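Local coordinates for protein interpain A (Prevotella intermedia, PDB 3BB7) that probably cleaves proteins as a cysteine protease of the peptidase C10 family, caught here as an inactive zymogen fragment with its pro-segment still attached, at residues 98-103 against 184-189; 154-159 against 190-195; 297-302 against 309-314. The protein carries 1 engineered substitution. One frame throughout, in Å; residues are numbered along the deposited sequence.

Contact 1 of 3, residues 98-103 against 184-189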
loop_
_atom_site.group_PDB
_atom_site.type_symbol
_atom_site.label_atom_id
_atom_site.label_comp_id
_atom_site.label_asym_id
_atom_site.label_seq_id
_atom_site.Cartn_x
_atom_site.Cartn_y
_atom_site.Cartn_z
ATOM N N MET A 98 -3.316 -9.110 14.475
ATOM C CA MET A 98 -2.766 -10.455 14.694
ATOM C C MET A 98 -2.862 -11.333 13.446
ATOM O O MET A 98 -3.861 -11.279 12.741
ATOM C CB MET A 98 -3.411 -11.128 15.916
ATOM C CG MET A 98 -2.941 -10.492 17.210
ATOM S SD MET A 98 -1.206 -10.855 17.622
ATOM C CE MET A 98 -1.291 -12.636 17.895
ATOM N N PRO A 99 -1.835 -12.144 13.177
ATOM C CA PRO A 99 -0.594 -12.319 13.928
ATOM C C PRO A 99 0.556 -11.414 13.483
ATOM O O PRO A 99 1.674 -11.522 14.022
ATOM C CB PRO A 99 -0.220 -13.768 13.619
ATOM C CG PRO A 99 -0.708 -13.934 12.176
ATOM C CD PRO A 99 -1.932 -13.086 12.042
ATOM N N TYR A 100 0.299 -10.537 12.510
ATOM C CA TYR A 100 1.340 -9.669 11.958
ATOM C C TYR A 100 2.040 -8.859 13.024
ATOM O O TYR A 100 3.246 -8.600 12.900
ATOM C CB TYR A 100 0.715 -8.740 10.920
ATOM C CG TYR A 100 -0.140 -9.513 9.913
ATOM C CD1 TYR A 100 -1.546 -9.444 9.940
ATOM C CD2 TYR A 100 0.460 -10.366 8.960
ATOM C CE1 TYR A 100 -2.330 -10.199 9.022
ATOM C CE2 TYR A 100 -0.317 -11.082 8.048
ATOM C CZ TYR A 100 -1.697 -11.014 8.104
ATOM O OH TYR A 100 -2.384 -11.742 7.158
ATOM N N ASN A 101 1.269 -8.442 14.043
ATOM C CA ASN A 101 1.806 -7.599 15.117
ATOM C C ASN A 101 2.186 -8.369 16.379
ATOM O O ASN A 101 2.381 -7.746 17.436
ATOM C CB ASN A 101 0.802 -6.485 15.478
ATOM C CG ASN A 101 -0.478 -7.034 16.138
ATOM O OD1 ASN A 101 -0.735 -8.235 16.075
ATOM N ND2 ASN A 101 -1.269 -6.148 16.785
ATOM N N LYS A 102 2.294 -9.693 16.293
ATOM C CA LYS A 102 2.529 -10.565 17.476
ATOM C C LYS A 102 3.722 -10.146 18.310
ATOM O O LYS A 102 3.724 -10.307 19.544
ATOM C CB LYS A 102 2.723 -12.040 17.003
ATOM C CG LYS A 102 2.954 -13.113 18.062
ATOM C CD LYS A 102 2.886 -14.504 17.421
ATOM C CE LYS A 102 3.536 -15.503 18.330
ATOM N NZ LYS A 102 3.385 -16.884 17.810
ATOM N N LEU A 103 4.770 -9.654 17.653
ATOM C CA LEU A 103 6.000 -9.355 18.377
ATOM C C LEU A 103 6.071 -7.929 18.945
ATOM O O LEU A 103 7.072 -7.572 19.588
ATOM C CB LEU A 103 7.217 -9.629 17.497
ATOM C CG LEU A 103 7.339 -11.080 17.055
ATOM C CD1 LEU A 103 8.512 -11.281 16.113
ATOM C CD2 LEU A 103 7.464 -12.035 18.252
ATOM N N THR A 184 8.022 -11.467 12.474
ATOM C CA THR A 184 9.408 -11.007 12.477
ATOM C C THR A 184 9.625 -10.028 11.328
ATOM O O THR A 184 10.193 -8.958 11.537
ATOM C CB THR A 184 10.351 -12.209 12.353
ATOM O OG1 THR A 184 10.180 -13.056 13.505
ATOM C CG2 THR A 184 11.790 -11.747 12.241
ATOM N N LEU A 185 9.177 -10.401 10.123
ATOM C CA LEU A 185 9.322 -9.544 8.956
ATOM C C LEU A 185 8.600 -8.194 9.146
ATOM O O LEU A 185 9.160 -7.131 8.857
ATOM C CB LEU A 185 8.820 -10.281 7.704
ATOM C CG LEU A 185 8.892 -9.501 6.386
ATOM C CD1 LEU A 185 10.377 -9.158 6.031
ATOM C CD2 LEU A 185 8.254 -10.275 5.259
ATOM N N MET A 186 7.372 -8.232 9.676
ATOM C CA MET A 186 6.597 -7.003 9.937
ATOM C C MET A 186 7.323 -6.090 10.914
ATOM O O MET A 186 7.440 -4.898 10.671
ATOM C CB MET A 186 5.242 -7.365 10.541
ATOM C CG MET A 186 4.275 -7.985 9.566
ATOM S SD MET A 186 3.589 -6.741 8.452
ATOM C CE MET A 186 2.579 -7.781 7.399
ATOM N N LEU A 187 7.834 -6.673 12.012
ATOM C CA LEU A 187 8.530 -5.885 13.022
ATOM C C LEU A 187 9.778 -5.256 12.394
ATOM O O LEU A 187 10.033 -4.068 12.539
ATOM C CB LEU A 187 8.911 -6.784 14.188
ATOM C CG LEU A 187 10.050 -6.309 15.090
ATOM C CD1 LEU A 187 9.499 -5.226 15.894
ATOM C CD2 LEU A 187 10.543 -7.447 15.964
ATOM N N HIS A 188 10.527 -6.046 11.636
ATOM C CA HIS A 188 11.766 -5.536 11.054
ATOM C C HIS A 188 11.495 -4.444 10.031
ATOM O O HIS A 188 12.213 -3.428 10.003
ATOM C CB HIS A 188 12.554 -6.684 10.462
ATOM C CG HIS A 188 13.199 -7.544 11.497
ATOM N ND1 HIS A 188 14.387 -8.203 11.263
ATOM C CD2 HIS A 188 12.856 -7.811 12.785
ATOM C CE1 HIS A 188 14.728 -8.880 12.352
ATOM N NE2 HIS A 188 13.833 -8.638 13.297
ATOM N N CYS A 189 10.434 -4.612 9.239
ATOM C CA CYS A 189 10.082 -3.560 8.255
ATOM C C CYS A 189 9.699 -2.276 8.963
ATOM O O CYS A 189 10.043 -1.175 8.470
ATOM C CB CYS A 189 8.952 -4.017 7.343
ATOM S SG CYS A 189 9.477 -5.288 6.161
#
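In the C10 protease domain, a type I beta turn from Pro99 to Lys102, through Tyr100, and Leu103 just after it pack on Thr184, Met186 and Leu187 of helix 176-192. The turn is closed by Lys102 N, which donates to Pro99 O at 3.0 Å. Tyr100 and Met186 lie side by side and point the same way. The Met186 chain leaves with CG beside the backbone N (chi1 -72°) and bends at chi2. This bend brings its methyl CE to the Tyr100 ring, 3.7 Å from CD2, in an oblique approach. Nearer the helix backbone, Met186 CB lies 3.3 Å from Tyr100 O. Pro99 CD sits over one face of the same ring, offset toward its rim, and Tyr170 and Trp94 also meet this ring.

Just past the turn, Leu103 CD1 lies 3.6 Å from Thr184 OG1, and Leu103 CB lies 4.3 Å from Leu187 CD2. Thr184 OG1 has its hydrogen bond within the helix, to Asn180 O.

The Met186 side chain also touches Thr119 and Ala122 of helix 116-128. It lies about 9 Å from the side chain of Ala116, the engineered replacement of the predicted nucleophile. Between the two segments the contact is mainly van der Waals packing, buried at Tyr100 and Met186 and exposed at Leu103. Lys102 NZ adds only weak polar links to Glu176 and Asn180, earlier in the helix.

Contact 2 of 3, residues 154-159 against 190-195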
loop_
_atom_site.group_PDB
_atom_site.type_symbol
_atom_site.label_atom_id
_atom_site.label_comp_id
_atom_site.label_asym_id
_atom_site.label_seq_id
_atom_site.Cartn_x
_atom_site.Cartn_y
_atom_site.Cartn_z
ATOM N N ALA A 154 15.208 -4.605 16.329
ATOM C CA ALA A 154 15.361 -5.616 15.305
ATOM C C ALA A 154 16.853 -5.884 15.090
ATOM O O ALA A 154 17.636 -4.942 14.872
ATOM C CB ALA A 154 14.752 -5.096 14.031
ATOM N N ASP A 155 17.248 -7.150 15.166
ATOM C CA ASP A 155 18.623 -7.546 14.838
ATOM C C ASP A 155 18.614 -8.128 13.439
ATOM O O ASP A 155 18.565 -9.353 13.237
ATOM C CB ASP A 155 19.128 -8.571 15.852
ATOM C CG ASP A 155 20.566 -8.977 15.592
ATOM O OD1 ASP A 155 21.172 -8.459 14.608
ATOM O OD2 ASP A 155 21.075 -9.836 16.369
ATOM N N PHE A 156 18.614 -7.239 12.443
ATOM C CA PHE A 156 18.520 -7.665 11.040
ATOM C C PHE A 156 19.670 -8.603 10.655
ATOM O O PHE A 156 19.478 -9.602 9.922
ATOM C CB PHE A 156 18.506 -6.467 10.073
ATOM C CG PHE A 156 17.525 -5.370 10.424
ATOM C CD1 PHE A 156 16.240 -5.346 9.881
ATOM C CD2 PHE A 156 17.929 -4.296 11.214
ATOM C CE1 PHE A 156 15.372 -4.307 10.140
ATOM C CE2 PHE A 156 17.036 -3.249 11.535
ATOM C CZ PHE A 156 15.759 -3.259 10.991
ATOM N N GLY A 157 20.888 -8.255 11.097
ATOM C CA GLY A 157 22.082 -8.975 10.624
ATOM C C GLY A 157 22.119 -10.418 11.100
ATOM O O GLY A 157 22.763 -11.268 10.465
ATOM N N ASN A 158 21.430 -10.735 12.199
ATOM C CA ASN A 158 21.376 -12.119 12.673
ATOM C C ASN A 158 20.062 -12.822 12.370
ATOM O O ASN A 158 19.807 -13.922 12.885
ATOM C CB ASN A 158 21.712 -12.186 14.155
ATOM C CG ASN A 158 23.169 -11.908 14.427
ATOM O OD1 ASN A 158 24.041 -12.548 13.855
ATOM N ND2 ASN A 158 23.437 -10.935 15.282
ATOM N N THR A 159 19.243 -12.226 11.500
ATOM C CA THR A 159 17.953 -12.803 11.199
ATOM C C THR A 159 17.944 -13.383 9.794
ATOM O O THR A 159 18.207 -12.662 8.823
ATOM C CB THR A 159 16.827 -11.760 11.344
ATOM O OG1 THR A 159 16.766 -11.363 12.706
ATOM C CG2 THR A 159 15.464 -12.351 10.961
ATOM N N GLY A 190 8.975 -2.389 10.084
ATOM C CA GLY A 190 8.628 -1.172 10.848
ATOM C C GLY A 190 9.858 -0.494 11.446
ATOM O O GLY A 190 10.046 0.734 11.311
ATOM N N VAL A 191 10.683 -1.254 12.169
ATOM C CA VAL A 191 11.871 -0.663 12.806
ATOM C C VAL A 191 12.778 -0.021 11.738
ATOM O O VAL A 191 13.290 1.089 11.916
ATOM C CB VAL A 191 12.624 -1.717 13.622
ATOM C CG1 VAL A 191 13.985 -1.175 14.078
ATOM C CG2 VAL A 191 11.747 -2.151 14.822
ATOM N N ALA A 192 12.975 -0.713 10.616
ATOM C CA ALA A 192 13.780 -0.167 9.496
ATOM C C ALA A 192 13.235 1.159 8.962
ATOM O O ALA A 192 14.012 2.003 8.492
ATOM C CB ALA A 192 13.870 -1.151 8.381
ATOM N N SER A 193 11.918 1.354 9.065
ATOM C CA SER A 193 11.247 2.533 8.546
ATOM C C SER A 193 11.075 3.609 9.586
ATOM O O SER A 193 10.372 4.600 9.341
ATOM C CB SER A 193 9.890 2.136 7.979
ATOM O OG SER A 193 10.062 1.245 6.871
ATOM N N GLU A 194 11.732 3.441 10.747
ATOM C CA GLU A 194 11.592 4.402 11.873
ATOM C C GLU A 194 10.129 4.598 12.283
ATOM O O GLU A 194 9.676 5.724 12.564
ATOM C CB GLU A 194 12.241 5.740 11.543
ATOM C CG GLU A 194 12.680 6.563 12.741
ATOM C CD GLU A 194 13.777 5.906 13.569
ATOM O OE1 GLU A 194 13.960 6.345 14.733
ATOM O OE2 GLU A 194 14.441 4.977 13.064
ATOM N N MET A 195 9.394 3.491 12.352
ATOM C CA MET A 195 7.975 3.528 12.673
ATOM C C MET A 195 7.698 4.245 13.996
ATOM O O MET A 195 8.430 4.053 14.981
ATOM C CB MET A 195 7.438 2.092 12.768
ATOM C CG MET A 195 5.902 1.931 12.785
ATOM S SD MET A 195 5.067 2.557 11.298
ATOM C CE MET A 195 5.588 1.343 10.079
#
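The Phe156 ring meets Val191 and Ala192 of helix 176-192 through its CZ and CE1 atoms. Ala154 CB lies over one face of the ring, 3.7 Å above its plane and offset toward the rim. At the edge, in plane, is the backbone N of Ala192, 3.8 Å from Phe156 CZ. The Ala192 methyl CB is 3.9 Å from the same CZ and touches CE1 as well. Val191 CG1 comes up obliquely, 4.1 Å from CZ. Tyr218 stacks on the Phe156 ring, and Phe219 meets it edge-to-face.

Val191 bridges the two residues of segment 154-159 that face the helix. Its CG1 is anti to the backbone N (chi1 170°), which carries this methyl both to the ring and to Ala154 CB, 4.0 Å away.

In the same loop, residues 155-159 are tied up by their own polar groups. Asn158 ND2 donates to Asp155 OD2 at 2.8 Å and 167°. OD2 accepts through its syn lone pair and lies in the Asn158 amide plane. Thr159 OG1 donates to Asp155 O at 2.7 Å from above the carbonyl plane.

The helix ends in a Schellman motif. Met195 N bonds to Gly190 O and Glu194 N to Val191 O, with Glu194 at positive phi as the C-prime residue. Ser193 N is a second donor to Gly190 O, from the opposite face of its plane. The contact thus joins this capped helix end to the end of strand 150-154 and the loop that follows, in the protease domain and away from the annotated active-site residues.

Contact 3 of 3, residues 297-302 against 309-314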
loop_
_atom_site.group_PDB
_atom_site.type_symbol
_atom_site.label_atom_id
_atom_site.label_comp_id
_atom_site.label_asym_id
_atom_site.label_seq_id
_atom_site.Cartn_x
_atom_site.Cartn_y
_atom_site.Cartn_z
ATOM N N ASP A 297 -4.105 7.526 -12.111
ATOM C CA ASP A 297 -3.640 8.531 -13.073
ATOM C C ASP A 297 -4.253 9.907 -12.830
ATOM O O ASP A 297 -3.565 10.931 -12.879
ATOM C CB ASP A 297 -3.862 8.079 -14.529
ATOM C CG ASP A 297 -5.287 7.612 -14.826
ATOM O OD1 ASP A 297 -6.180 7.607 -13.944
ATOM O OD2 ASP A 297 -5.527 7.240 -16.002
ATOM N N LEU A 298 -5.535 9.920 -12.499
ATOM C CA LEU A 298 -6.260 11.174 -12.293
ATOM C C LEU A 298 -5.990 11.832 -10.936
ATOM O O LEU A 298 -6.546 12.903 -10.654
ATOM C CB LEU A 298 -7.759 10.946 -12.490
ATOM C CG LEU A 298 -8.417 9.675 -11.964
ATOM C CD1 LEU A 298 -8.171 9.415 -10.501
ATOM C CD2 LEU A 298 -9.932 9.716 -12.246
ATOM N N LEU A 299 -5.143 11.231 -10.099
ATOM C CA LEU A 299 -4.853 11.840 -8.771
ATOM C C LEU A 299 -3.688 12.848 -8.852
ATOM O O LEU A 299 -2.657 12.670 -8.201
ATOM C CB LEU A 299 -4.591 10.768 -7.687
ATOM C CG LEU A 299 -5.751 9.772 -7.489
ATOM C CD1 LEU A 299 -5.375 8.769 -6.442
ATOM C CD2 LEU A 299 -7.026 10.485 -7.110
ATOM N N ASN A 300 -3.849 13.903 -9.660
ATOM C CA ASN A 300 -2.778 14.916 -9.764
ATOM C C ASN A 300 -2.622 15.598 -8.401
ATOM O O ASN A 300 -3.615 15.940 -7.774
ATOM C CB ASN A 300 -3.154 15.967 -10.825
ATOM C CG ASN A 300 -2.081 17.023 -11.022
ATOM O OD1 ASN A 300 -1.081 16.805 -11.716
ATOM N ND2 ASN A 300 -2.268 18.160 -10.390
ATOM N N PRO A 301 -1.388 15.739 -7.913
ATOM C CA PRO A 301 -1.139 16.417 -6.641
ATOM C C PRO A 301 -1.714 17.823 -6.629
ATOM O O PRO A 301 -1.594 18.543 -7.622
ATOM C CB PRO A 301 0.405 16.451 -6.572
ATOM C CG PRO A 301 0.808 15.275 -7.318
ATOM C CD PRO A 301 -0.161 15.154 -8.466
ATOM N N GLY A 302 -2.352 18.208 -5.529
ATOM C CA GLY A 302 -2.803 19.617 -5.363
ATOM C C GLY A 302 -1.780 20.433 -4.588
ATOM O O GLY A 302 -0.566 20.173 -4.696
ATOM N N ALA A 309 -1.646 15.267 -2.642
ATOM C CA ALA A 309 -0.242 15.563 -2.466
ATOM C C ALA A 309 0.445 14.409 -1.733
ATOM O O ALA A 309 1.659 14.240 -1.817
ATOM C CB ALA A 309 -0.097 16.855 -1.686
ATOM N N GLU A 310 -0.343 13.597 -1.032
ATOM C CA GLU A 310 0.188 12.497 -0.199
ATOM C C GLU A 310 0.426 11.236 -1.030
ATOM O O GLU A 310 -0.183 10.173 -0.785
ATOM C CB GLU A 310 -0.771 12.248 0.973
ATOM C CG GLU A 310 -1.055 13.540 1.771
ATOM C CD GLU A 310 -2.215 13.412 2.730
ATOM O OE1 GLU A 310 -2.916 12.373 2.712
ATOM O OE2 GLU A 310 -2.438 14.382 3.508
ATOM N N GLN A 311 1.339 11.349 -1.999
ATOM C CA GLN A 311 1.650 10.224 -2.890
ATOM C C GLN A 311 3.139 10.133 -3.118
ATOM O O GLN A 311 3.725 10.960 -3.821
ATOM C CB GLN A 311 0.954 10.365 -4.242
ATOM C CG GLN A 311 -0.553 10.248 -4.185
ATOM C CD GLN A 311 -1.159 10.403 -5.560
ATOM O OE1 GLN A 311 -1.119 9.472 -6.388
ATOM N NE2 GLN A 311 -1.735 11.569 -5.820
ATOM N N ASP A 312 3.728 9.148 -2.458
ATOM C CA ASP A 312 5.140 8.857 -2.537
ATOM C C ASP A 312 5.254 7.415 -2.998
ATOM O O ASP A 312 4.320 6.619 -2.817
ATOM C CB ASP A 312 5.794 8.945 -1.150
ATOM C CG ASP A 312 5.510 10.253 -0.437
ATOM O OD1 ASP A 312 5.260 10.215 0.793
ATOM O OD2 ASP A 312 5.520 11.312 -1.095
ATOM N N MET A 313 6.383 7.054 -3.592
ATOM C CA MET A 313 6.631 5.645 -3.875
ATOM C C MET A 313 8.040 5.305 -3.471
ATOM O O MET A 313 8.941 6.156 -3.493
ATOM C CB MET A 313 6.336 5.277 -5.342
ATOM C CG MET A 313 7.413 5.548 -6.341
ATOM S SD MET A 313 7.282 4.719 -7.975
ATOM C CE MET A 313 5.812 5.524 -8.618
ATOM N N VAL A 314 8.251 4.038 -3.153
ATOM C CA VAL A 314 9.607 3.530 -2.993
ATOM C C VAL A 314 9.798 2.589 -4.155
ATOM O O VAL A 314 9.044 1.593 -4.279
ATOM C CB VAL A 314 9.835 2.817 -1.656
ATOM C CG1 VAL A 314 11.245 2.263 -1.634
ATOM C CG2 VAL A 314 9.620 3.775 -0.504
#
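The amide end of Gln311 reaches Leu299. From CB the chain first turns so that CG lies beside the backbone N (chi1 -67°). It then runs extended and delivers the amide to the loop. The amide carbon CD lies 4.1 Å from Leu299 CB. At the tip, NE2 donates to Leu299 O at 2.8 Å, with an N-H...O angle of 157°. The acceptor is close to the Gln311 amide plane, while the donor is tilted 19° from the carbonyl plane of Leu299. NE2 also packs against Leu299 CB at 3.5 Å. It makes a further hydrogen bond to Thr308 O, just before segment 309-314. The other tip atom, OE1, lies 3.9 Å from Leu299 CB and accepts hydrogen bonds from Tyr253 OH and Arg229 NH1.

Two inverse gamma turns shape the backbone here, one centred on Leu299 and one on Glu310. Beyond the Gln311 bond, Ala309 packs against the backbone of Pro301 and Gly302. Pro301 CA is 4.2 Å from Ala309 N, and Gly302 N is also 4.2 Å from Ala309 N. Asn300 O and Thr308 OG1 share a hydrogen bond nearby. Trp53 of helix 49-68 packs against Leu299, Glu310 and Gln311.

The contact lies beside the predicted active site. The Gln311 side chain is about 6 Å from that of His267, the predicted proton acceptor, whose NE2 is hydrogen-bonded to Glu310 OE1. The buried Gln311 amide therefore has partners at both ends. Bonds to Leu299 O and Thr308 O at NE2, and to Tyr253 and Arg229 at OE1, fix which way it is turned. The nearby arginine would probably polarise the amide and strengthen NE2 as a donor.

Overall arrangement
From the N terminus the chain runs through four strands and helix 49-68, probably belonging to the pro-segment, before reaching segment 98-103. Contact 1 closes the long loop from there to helix 176-192, spanning helix 116-128 and the strands 138-142 and 150-154. Contact 2 opens inside that loop and closes beyond it, on the end of the same helix, so the two cross. They touch, with His188 lying against Ala154, Phe156 and Thr159. Contact 3 follows in series and closes a short loop before strand 312-315 of the large antiparallel sheet. Its centre is 28 Å from those of both other contacts, and it lies across the chain's centre from contact 1.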